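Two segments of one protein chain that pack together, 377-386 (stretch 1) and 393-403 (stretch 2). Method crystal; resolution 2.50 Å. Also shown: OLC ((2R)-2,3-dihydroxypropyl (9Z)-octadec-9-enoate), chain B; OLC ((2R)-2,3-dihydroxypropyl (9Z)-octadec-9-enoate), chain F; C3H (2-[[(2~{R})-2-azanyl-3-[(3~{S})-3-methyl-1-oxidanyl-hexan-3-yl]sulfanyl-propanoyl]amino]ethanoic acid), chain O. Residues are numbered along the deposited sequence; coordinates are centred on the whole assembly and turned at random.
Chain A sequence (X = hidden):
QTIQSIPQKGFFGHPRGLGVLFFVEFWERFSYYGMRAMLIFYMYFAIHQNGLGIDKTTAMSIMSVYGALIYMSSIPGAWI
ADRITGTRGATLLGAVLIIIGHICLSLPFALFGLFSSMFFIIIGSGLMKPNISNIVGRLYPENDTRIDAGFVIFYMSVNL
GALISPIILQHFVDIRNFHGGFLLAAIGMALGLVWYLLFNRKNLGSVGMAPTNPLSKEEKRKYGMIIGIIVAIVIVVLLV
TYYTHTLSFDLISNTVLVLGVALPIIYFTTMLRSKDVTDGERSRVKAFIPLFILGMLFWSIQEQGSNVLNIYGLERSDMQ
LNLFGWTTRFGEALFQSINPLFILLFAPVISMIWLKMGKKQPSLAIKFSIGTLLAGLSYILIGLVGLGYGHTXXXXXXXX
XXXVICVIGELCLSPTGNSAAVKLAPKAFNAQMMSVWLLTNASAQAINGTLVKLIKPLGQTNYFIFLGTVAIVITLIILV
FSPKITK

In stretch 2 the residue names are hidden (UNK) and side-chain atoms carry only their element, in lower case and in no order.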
# COMPACT_ATOMS: atom_id res chain seq x y z
N LEU A 377 -6.69 8.55 -17.68
CA LEU A 377 -6.71 8.08 -19.08
C LEU A 377 -6.86 6.56 -19.18
O LEU A 377 -7.40 6.07 -20.17
CB LEU A 377 -5.48 8.56 -19.86
CG LEU A 377 -5.50 10.03 -20.28
CD1 LEU A 377 -4.10 10.58 -20.41
CD2 LEU A 377 -6.34 10.26 -21.55
N SER A 378 -6.40 5.82 -18.15
CA SER A 378 -6.50 4.36 -18.08
C SER A 378 -7.95 3.93 -17.78
O SER A 378 -8.37 2.87 -18.24
CB SER A 378 -5.51 3.79 -17.05
OG SER A 378 -5.96 3.92 -15.71
N TYR A 379 -8.71 4.78 -17.05
CA TYR A 379 -10.13 4.57 -16.74
C TYR A 379 -11.04 5.04 -17.90
O TYR A 379 -12.06 4.40 -18.16
CB TYR A 379 -10.52 5.18 -15.38
CG TYR A 379 -10.63 4.16 -14.27
CD1 TYR A 379 -9.83 3.01 -14.27
CD2 TYR A 379 -11.50 4.35 -13.20
CE1 TYR A 379 -9.92 2.07 -13.25
CE2 TYR A 379 -11.59 3.42 -12.16
CZ TYR A 379 -10.80 2.28 -12.20
OH TYR A 379 -10.89 1.34 -11.20
N ILE A 380 -10.65 6.10 -18.64
CA ILE A 380 -11.36 6.56 -19.85
C ILE A 380 -11.20 5.47 -20.93
O ILE A 380 -12.17 5.17 -21.64
CB ILE A 380 -10.87 7.97 -20.33
CG1 ILE A 380 -11.24 9.10 -19.32
CG2 ILE A 380 -11.32 8.31 -21.75
CD1 ILE A 380 -12.74 9.35 -19.00
N LEU A 381 -10.00 4.86 -21.03
CA LEU A 381 -9.70 3.79 -21.98
C LEU A 381 -10.65 2.60 -21.77
O LEU A 381 -11.39 2.27 -22.69
CB LEU A 381 -8.20 3.36 -21.90
CG LEU A 381 -7.63 2.20 -22.77
CD1 LEU A 381 -7.87 0.81 -22.17
CD2 LEU A 381 -8.01 2.30 -24.24
N ILE A 382 -10.65 1.98 -20.55
CA ILE A 382 -11.49 0.81 -20.25
C ILE A 382 -13.00 1.15 -20.33
O ILE A 382 -13.77 0.37 -20.90
CB ILE A 382 -11.07 0.09 -18.93
CG1 ILE A 382 -11.69 -1.32 -18.82
CG2 ILE A 382 -11.35 0.93 -17.67
CD1 ILE A 382 -11.19 -2.37 -19.87
N GLY A 383 -13.38 2.35 -19.87
CA GLY A 383 -14.74 2.87 -19.95
C GLY A 383 -15.22 2.96 -21.39
O GLY A 383 -16.35 2.56 -21.68
N LEU A 384 -14.36 3.43 -22.30
CA LEU A 384 -14.69 3.53 -23.73
C LEU A 384 -14.75 2.16 -24.42
O LEU A 384 -15.53 2.00 -25.35
CB LEU A 384 -13.77 4.50 -24.48
CG LEU A 384 -13.95 6.00 -24.19
CD1 LEU A 384 -12.91 6.82 -24.91
CD2 LEU A 384 -15.35 6.50 -24.59
N VAL A 385 -13.96 1.18 -23.94
CA VAL A 385 -13.95 -0.20 -24.44
C VAL A 385 -15.31 -0.86 -24.13
O VAL A 385 -15.93 -1.43 -25.03
CB VAL A 385 -12.73 -1.01 -23.92
CG1 VAL A 385 -12.87 -2.50 -24.22
CG2 VAL A 385 -11.42 -0.48 -24.51
N GLY A 386 -15.78 -0.73 -22.88
CA GLY A 386 -17.07 -1.27 -22.45
C GLY A 386 -18.25 -0.66 -23.17
O GLY A 386 -19.20 -1.36 -23.53
N UNK A 393 -18.35 -9.58 -25.50
CA UNK A 393 -17.13 -9.95 -24.77
C UNK A 393 -15.93 -9.47 -25.60
O UNK A 393 -15.87 -9.72 -26.80
c UNK A 393 -15.79 -12.00 -24.00
c UNK A 393 -15.89 -13.45 -23.64
o UNK A 393 -16.26 -13.80 -22.52
c UNK A 393 -17.10 -11.46 -24.53
n UNK A 393 -15.53 -14.34 -24.57
N UNK A 394 -15.02 -8.72 -24.96
CA UNK A 394 -13.83 -8.15 -25.59
C UNK A 394 -12.56 -8.85 -25.15
O UNK A 394 -12.59 -9.69 -24.25
c UNK A 394 -13.75 -6.63 -25.33
c UNK A 394 -14.04 -5.34 -21.23
c UNK A 394 -15.08 -5.84 -23.34
c UNK A 394 -12.71 -6.07 -23.10
c UNK A 394 -12.81 -5.65 -21.76
c UNK A 394 -13.85 -6.18 -23.89
c UNK A 394 -15.18 -5.43 -22.00
N UNK A 395 -11.44 -8.52 -25.78
CA UNK A 395 -10.16 -9.12 -25.44
C UNK A 395 -9.62 -8.57 -24.11
O UNK A 395 -9.77 -7.37 -23.82
o UNK A 395 -7.86 -9.34 -26.27
c UNK A 395 -9.17 -8.89 -26.58
N UNK A 396 -8.97 -9.46 -23.30
CA UNK A 396 -8.31 -9.14 -22.02
C UNK A 396 -7.14 -8.15 -22.27
O UNK A 396 -6.71 -7.48 -21.34
c UNK A 396 -7.69 -10.14 -19.77
c UNK A 396 -7.86 -10.42 -21.25
c UNK A 396 -6.58 -11.02 -21.83
N UNK A 397 -6.65 -8.06 -23.55
CA UNK A 397 -5.58 -7.16 -23.99
C UNK A 397 -5.92 -5.71 -23.63
O UNK A 397 -5.03 -4.93 -23.30
n UNK A 397 -4.65 -8.70 -27.32
c UNK A 397 -5.34 -7.28 -25.51
c UNK A 397 -4.76 -8.60 -26.02
o UNK A 397 -4.41 -9.52 -25.28
N UNK A 398 -7.24 -5.38 -23.67
CA UNK A 398 -7.79 -4.08 -23.30
C UNK A 398 -7.63 -3.82 -21.80
O UNK A 398 -7.12 -2.77 -21.43
c UNK A 398 -9.03 -2.81 -26.05
c UNK A 398 -9.50 -3.86 -25.19
c UNK A 398 -8.48 -1.13 -28.22
n UNK A 398 -10.18 -4.28 -27.29
c UNK A 398 -10.19 -4.73 -25.98
c UNK A 398 -9.49 -3.10 -27.36
c UNK A 398 -9.23 -2.27 -28.45
c UNK A 398 -8.28 -1.63 -25.85
c UNK A 398 -9.28 -3.98 -23.71
c UNK A 398 -8.03 -0.80 -26.93
N UNK A 399 -8.01 -4.80 -20.95
CA UNK A 399 -7.90 -4.74 -19.48
C UNK A 399 -6.43 -4.61 -19.09
O UNK A 399 -6.11 -3.81 -18.21
c UNK A 399 -8.59 -5.95 -18.77
c UNK A 399 -9.96 -6.22 -19.36
c UNK A 399 -8.69 -5.72 -17.26
N UNK A 400 -5.54 -5.36 -19.78
CA UNK A 400 -4.09 -5.32 -19.59
C UNK A 400 -3.53 -3.93 -19.97
O UNK A 400 -2.70 -3.39 -19.23
c UNK A 400 -1.84 -6.34 -20.31
c UNK A 400 -3.79 -7.86 -19.62
c UNK A 400 -3.38 -6.52 -20.30
c UNK A 400 -3.52 -9.12 -20.41
N UNK A 401 -4.02 -3.33 -21.08
CA UNK A 401 -3.64 -1.99 -21.53
C UNK A 401 -4.01 -0.93 -20.47
O UNK A 401 -3.24 0.00 -20.26
c UNK A 401 -3.98 -0.26 -23.54
c UNK A 401 -4.56 -0.18 -24.93
c UNK A 401 -4.26 -1.65 -22.91
c UNK A 401 -2.48 0.12 -23.54
N UNK A 402 -5.15 -1.12 -19.78
CA UNK A 402 -5.56 -0.21 -18.70
C UNK A 402 -4.54 -0.23 -17.54
O UNK A 402 -4.12 0.83 -17.09
o UNK A 402 -7.38 0.46 -17.30
c UNK A 402 -6.95 -0.54 -18.21
N UNK A 403 -4.09 -1.44 -17.13
CA UNK A 403 -3.07 -1.64 -16.09
C UNK A 403 -1.74 -0.99 -16.48
O UNK A 403 -1.12 -0.33 -15.65
c UNK A 403 -4.81 -4.14 -12.72
c UNK A 403 -2.85 -3.15 -15.84
c UNK A 403 -4.87 -4.62 -15.45
o UNK A 403 -6.74 -5.52 -12.43
c UNK A 403 -3.87 -3.55 -13.56
c UNK A 403 -5.84 -5.18 -14.62
c UNK A 403 -5.80 -4.95 -13.25
c UNK A 403 -3.89 -3.78 -14.93
C18 OLC B . 2.94 -11.50 -16.08
C10 OLC B . 1.14 -5.42 -23.07
C9 OLC B . 0.16 -4.67 -23.56
C17 OLC B . 2.13 -10.22 -16.12
C11 OLC B . 1.10 -6.89 -22.69
C8 OLC B . -1.26 -5.07 -23.85
C24 OLC B . -9.60 -5.04 -31.69
C16 OLC B . 1.31 -10.03 -17.38
C12 OLC B . 1.74 -7.18 -21.32
C7 OLC B . -1.58 -5.29 -25.34
C15 OLC B . 2.01 -9.27 -18.50
C13 OLC B . 1.89 -8.66 -20.99
C6 OLC B . -1.73 -4.03 -26.20
C14 OLC B . 1.14 -9.09 -19.74
C5 OLC B . -3.06 -3.28 -26.10
C4 OLC B . -4.29 -3.94 -26.74
C3 OLC B . -4.33 -3.91 -28.26
C2 OLC B . -5.76 -3.88 -28.83
C21 OLC B . -8.50 -6.17 -29.70
C1 OLC B . -6.41 -5.23 -29.01
C22 OLC B . -9.24 -6.34 -31.02
O19 OLC B . -6.05 -6.25 -28.49
O25 OLC B . -10.56 -4.30 -30.94
O23 OLC B . -8.49 -7.17 -31.91
O20 OLC B . -7.49 -5.14 -29.80
C18 OLC F . 2.96 7.11 -22.26
C10 OLC F . -7.10 7.01 -23.77
C9 OLC F . -8.19 6.47 -24.31
C17 OLC F . 1.70 7.78 -22.77
C11 OLC F . -5.73 7.15 -24.40
C8 OLC F . -8.32 5.84 -25.68
C24 OLC F . -16.31 -2.34 -31.98
C16 OLC F . 0.47 6.88 -22.77
C12 OLC F . -4.59 6.77 -23.46
C7 OLC F . -9.67 5.17 -25.90
C15 OLC F . -0.76 7.55 -23.36
C13 OLC F . -3.24 7.33 -23.89
C6 OLC F . -9.74 4.33 -27.17
C14 OLC F . -2.07 6.82 -23.08
C5 OLC F . -11.12 3.78 -27.49
C4 OLC F . -11.41 2.41 -26.90
C3 OLC F . -11.70 1.33 -27.93
C2 OLC F . -13.19 1.13 -28.22
C21 OLC F . -15.28 -1.45 -29.86
C1 OLC F . -13.49 -0.10 -29.02
C22 OLC F . -16.02 -1.12 -31.13
O19 OLC F . -12.67 -0.90 -29.40
O25 OLC F . -17.26 -3.21 -31.36
O23 OLC F . -17.24 -0.43 -30.83
O20 OLC F . -14.81 -0.22 -29.27
O2 C3H O . 3.78 -2.94 -3.80
C11 C3H O . 4.08 -2.73 -4.92
O3 C3H O . 4.81 -1.73 -5.29
C10 C3H O . 3.61 -3.52 -6.10
N1 C3H O . 2.32 -4.14 -5.90
C9 C3H O . 1.19 -3.49 -6.15
O1 C3H O . 0.96 -2.37 -5.73
C8 C3H O . 0.16 -4.16 -6.99
N C3H O . 0.46 -5.59 -7.08
C7 C3H O . -1.23 -4.01 -6.38
S C3H O . -2.33 -2.76 -7.11
C3 C3H O . -2.83 -3.22 -8.85
C4 C3H O . -3.68 -4.46 -8.74
C5 C3H O . -1.54 -3.38 -9.67
C6 C3H O . -1.66 -3.96 -11.06
O C3H O . -0.97 -5.15 -11.20
C2 C3H O . -3.64 -2.10 -9.50
C1 C3H O . -3.01 -1.47 -10.73
C C3H O . -3.89 -0.39 -11.31
O HOH W 1 -6.87 1.57 -14.76

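Position 393 carries three side-chain carbons in line, the third bearing one oxygen and one nitrogen; this amide end lies well away from stretch 1, and the residue is Gln393. At 394 a single carbon leads to a ring of six carbons with no heteroatom. Val385 CG1 sits 3.8 Å from the centroid of this ring and 14° off the normal, a CH-pi contact over one face, while Ile382 CD1 comes within 4.1 Å of a ring carbon of 394; this is Phe394. Position 395 has one carbon and one oxygen and touches nothing on stretch 1. It is Ser395, the N-cap of the helix that follows: the backbone N of 397 donates to Ser395 OG at 3.2 Å.

Position 396, one carbon carrying two more, is out of reach of stretch 1 and is Val396. At 397 two carbons end in one oxygen and one nitrogen, out of reach of stretch 1, hence Asn397; its ND2 donates to O19 of the chain B lipid at 3.1 Å. Position 398 bears one carbon and fused five- and six-membered rings holding eight carbons and one nitrogen. Val385 CG2 lies 3.6 Å from a ring carbon of 398, and Val385 CG1 stands over one face of the ring system, with C2 of the chain B lipid over the opposite face. Only tryptophan provides such rings: Trp398.

Position 399 again has a carbon carrying two carbons; its CB points away from stretch 1, yet one of its carbons lies 4.1 Å from Ile382 CD1, and it is Val399. At position 400 four carbons fork at the first, one arm two carbons long, and none reaches stretch 1; this is Ile400. At 401 the four carbons fork at the second, and the forking carbon of 401 is 4.3 Å from Leu381 CD1, giving Leu401. Position 402 has one carbon and one oxygen; the oxygen at 402 lies 2.8 Å from Ser378 O, and the residue is Ser402. Position 403, a six-carbon ring bearing an oxygen, has CB directed away from stretch 1 and touches nothing there; it is Tyr403.

The two helices run nearly antiparallel, at 165°, with axes 8.9 Å apart at closest approach. Ser378 CA and Ser402 CA are 4.7 Å apart, and there Ser402 OG donates to Ser378 O. A water adds a second link, donating to both Ser378 OG and Ser402 OG. Farther along, the contact becomes apolar: Leu381 packs on Trp398, Ile382 on Phe394, and Val385 on both rings.

Stretch 2 393-403: QFSVNWVILSY
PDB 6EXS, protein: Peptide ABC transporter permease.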